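Local coordinates for protein type-2Aa cytolytic delta-endotoxin (Bacillus thuringiensis serovar kyushuensis, PDB 1CBY) that kills the larvae of dipteran insects by making pores in the epithelial cell membrane of their midgut, at residues H59-Q65 / V239-L244. Residue numbers count along the deposited sequence, not the author numbering.
Sequences HLANAFQ and VNNYNL
Residues 59-63 are helical and belong to helix 54-63. A63 N donates a hydrogen bond to H59 O (3.0 Å), and Q65 N one to N62 O (3.0 Å). Residues 239-244 form an irregular loop after helix 233-237. V239 is extended (-62/136°). N243 has left-handed angles (60/64°), and L244 then faces the helix; both residues have high B. The backbones come closest at N62 and N241, with CA atoms 5.1 Å apart. About 365 Å² is buried, both sides summed.

The contact is mostly van der Waals. L244 (chi1 m, chi2 t) points at the helix. L244 CD1 lies 3.6 Å from H59 O, 3.7 Å from N62 CB and 4.2 Å from A63 CB. L244 CD2 lies 3.7 Å from H59 CD2. V239 (chi1 t) sets CG1 over one face of the H59 ring (chi1 m), 4.3 Å from the centroid, a CH-pi contact.

Among the polar residues, N241 packs against N62 CB and the Q65 side chain. N62 (chi1 m) accepts a hydrogen bond at OD1 from K29 of the second subunit. The Q65 amide hydrogen-bonds D41 and the backbone N of N42.

The C-terminal tail thus packs on a helix of the Cyt toxin alpha/beta fold. The side chain of N240 is about 5 Å from that of S38, the N-terminal processing stop. Residues 239-244 lie beyond the C-terminal stop at S228, so the contact belongs to the inactive dimeric protoxin and is probably lost on processing.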
loop_
_atom_site.group_PDB
_atom_site.type_symbol
_atom_site.label_atom_id
_atom_site.label_comp_id
_atom_site.label_asym_id
_atom_site.label_seq_id
_atom_site.Cartn_x
_atom_site.Cartn_y
_atom_site.Cartn_z
ATOM N N HIS A 59 -6.700 -14.494 -9.491
ATOM C CA HIS A 59 -7.373 -15.780 -9.409
ATOM C C HIS A 59 -6.847 -16.556 -8.211
ATOM O O HIS A 59 -7.621 -17.025 -7.374
ATOM C CB HIS A 59 -7.151 -16.587 -10.683
ATOM C CG HIS A 59 -8.154 -16.304 -11.754
ATOM N ND1 HIS A 59 -8.381 -15.031 -12.210
ATOM C CD2 HIS A 59 -8.984 -17.167 -12.396
ATOM C CE1 HIS A 59 -9.339 -15.141 -13.112
ATOM N NE2 HIS A 59 -9.736 -16.414 -13.259
ATOM N N LEU A 60 -5.525 -16.656 -8.115
ATOM C CA LEU A 60 -4.877 -17.366 -7.017
ATOM C C LEU A 60 -5.246 -16.750 -5.673
ATOM O O LEU A 60 -5.506 -17.465 -4.702
ATOM C CB LEU A 60 -3.357 -17.369 -7.217
ATOM C CG LEU A 60 -2.843 -18.314 -8.312
ATOM C CD1 LEU A 60 -1.525 -17.829 -8.893
ATOM C CD2 LEU A 60 -2.709 -19.712 -7.746
ATOM N N ALA A 61 -5.304 -15.425 -5.628
ATOM C CA ALA A 61 -5.665 -14.725 -4.402
ATOM C C ALA A 61 -7.076 -15.127 -3.953
ATOM O O ALA A 61 -7.272 -15.577 -2.821
ATOM C CB ALA A 61 -5.587 -13.221 -4.616
ATOM N N ASN A 62 -8.044 -15.003 -4.862
ATOM C CA ASN A 62 -9.436 -15.345 -4.574
ATOM C C ASN A 62 -9.617 -16.787 -4.149
ATOM O O ASN A 62 -10.424 -17.074 -3.265
ATOM C CB ASN A 62 -10.335 -15.073 -5.779
ATOM C CG ASN A 62 -10.500 -13.600 -6.061
ATOM O OD1 ASN A 62 -10.064 -12.745 -5.279
ATOM N ND2 ASN A 62 -11.132 -13.286 -7.184
ATOM N N ALA A 63 -8.881 -17.696 -4.780
ATOM C CA ALA A 63 -8.980 -19.112 -4.452
ATOM C C ALA A 63 -8.652 -19.352 -2.989
ATOM O O ALA A 63 -9.273 -20.190 -2.336
ATOM C CB ALA A 63 -8.061 -19.932 -5.336
ATOM N N PHE A 64 -7.696 -18.601 -2.458
ATOM C CA PHE A 64 -7.317 -18.774 -1.063
ATOM C C PHE A 64 -8.221 -18.081 -0.049
ATOM O O PHE A 64 -8.009 -18.202 1.162
ATOM C CB PHE A 64 -5.847 -18.426 -0.851
ATOM C CG PHE A 64 -4.911 -19.483 -1.366
ATOM C CD1 PHE A 64 -4.806 -20.707 -0.715
ATOM C CD2 PHE A 64 -4.162 -19.269 -2.518
ATOM C CE1 PHE A 64 -3.973 -21.705 -1.201
ATOM C CE2 PHE A 64 -3.325 -20.261 -3.014
ATOM C CZ PHE A 64 -3.231 -21.481 -2.355
ATOM N N GLN A 65 -9.248 -17.386 -0.537
ATOM C CA GLN A 65 -10.206 -16.726 0.345
ATOM C C GLN A 65 -10.917 -17.831 1.113
ATOM O O GLN A 65 -11.139 -17.725 2.316
ATOM C CB GLN A 65 -11.241 -15.941 -0.462
ATOM C CG GLN A 65 -10.707 -14.714 -1.175
ATOM C CD GLN A 65 -10.380 -13.568 -0.234
ATOM O OE1 GLN A 65 -10.698 -13.602 0.958
ATOM N NE2 GLN A 65 -9.735 -12.544 -0.767
ATOM N N VAL A 239 -14.491 -11.387 -11.386
ATOM C CA VAL A 239 -14.281 -12.769 -10.965
ATOM C C VAL A 239 -14.571 -12.902 -9.471
ATOM O O VAL A 239 -14.171 -12.054 -8.674
ATOM C CB VAL A 239 -12.829 -13.234 -11.276
ATOM C CG1 VAL A 239 -12.605 -14.661 -10.796
ATOM C CG2 VAL A 239 -12.547 -13.133 -12.775
ATOM N N ASN A 240 -15.286 -13.955 -9.097
ATOM C CA ASN A 240 -15.625 -14.176 -7.694
ATOM C C ASN A 240 -14.738 -15.249 -7.090
ATOM O O ASN A 240 -13.792 -15.698 -7.729
ATOM C CB ASN A 240 -17.107 -14.543 -7.541
ATOM C CG ASN A 240 -17.515 -15.771 -8.349
ATOM O OD1 ASN A 240 -18.701 -16.042 -8.491
ATOM N ND2 ASN A 240 -16.547 -16.511 -8.878
ATOM N N ASN A 241 -15.058 -15.689 -5.879
ATOM C CA ASN A 241 -14.256 -16.710 -5.217
ATOM C C ASN A 241 -14.785 -18.116 -5.478
ATOM O O ASN A 241 -14.659 -18.992 -4.625
ATOM C CB ASN A 241 -14.226 -16.466 -3.704
ATOM C CG ASN A 241 -13.906 -15.029 -3.339
ATOM O OD1 ASN A 241 -14.332 -14.542 -2.297
ATOM N ND2 ASN A 241 -13.162 -14.343 -4.193
ATOM N N TYR A 242 -15.350 -18.351 -6.657
ATOM C CA TYR A 242 -15.914 -19.663 -6.957
ATOM C C TYR A 242 -15.476 -20.213 -8.302
ATOM O O TYR A 242 -15.250 -19.456 -9.244
ATOM C CB TYR A 242 -17.446 -19.606 -6.865
ATOM C CG TYR A 242 -17.946 -19.296 -5.468
ATOM C CD1 TYR A 242 -18.029 -17.980 -5.007
ATOM C CD2 TYR A 242 -18.281 -20.320 -4.585
ATOM C CE1 TYR A 242 -18.418 -17.698 -3.702
ATOM C CE2 TYR A 242 -18.676 -20.047 -3.276
ATOM C CZ TYR A 242 -18.739 -18.737 -2.843
ATOM O OH TYR A 242 -19.101 -18.468 -1.546
ATOM N N ASN A 243 -15.379 -21.542 -8.380
ATOM C CA ASN A 243 -14.960 -22.242 -9.592
ATOM C C ASN A 243 -13.554 -21.798 -9.972
ATOM O O ASN A 243 -13.342 -21.175 -11.015
ATOM C CB ASN A 243 -15.940 -21.982 -10.739
ATOM C CG ASN A 243 -17.364 -22.312 -10.364
ATOM O OD1 ASN A 243 -17.662 -23.428 -9.952
ATOM N ND2 ASN A 243 -18.253 -21.337 -10.504
ATOM N N LEU A 244 -12.594 -22.100 -9.101
ATOM C CA LEU A 244 -11.207 -21.721 -9.340
ATOM C C LEU A 244 -10.189 -22.855 -9.207
ATOM O O LEU A 244 -9.079 -22.756 -9.738
ATOM C CB LEU A 244 -10.815 -20.541 -8.440
ATOM C CG LEU A 244 -11.545 -19.214 -8.664
ATOM C CD1 LEU A 244 -10.996 -18.152 -7.742
ATOM C CD2 LEU A 244 -11.410 -18.771 -10.109
#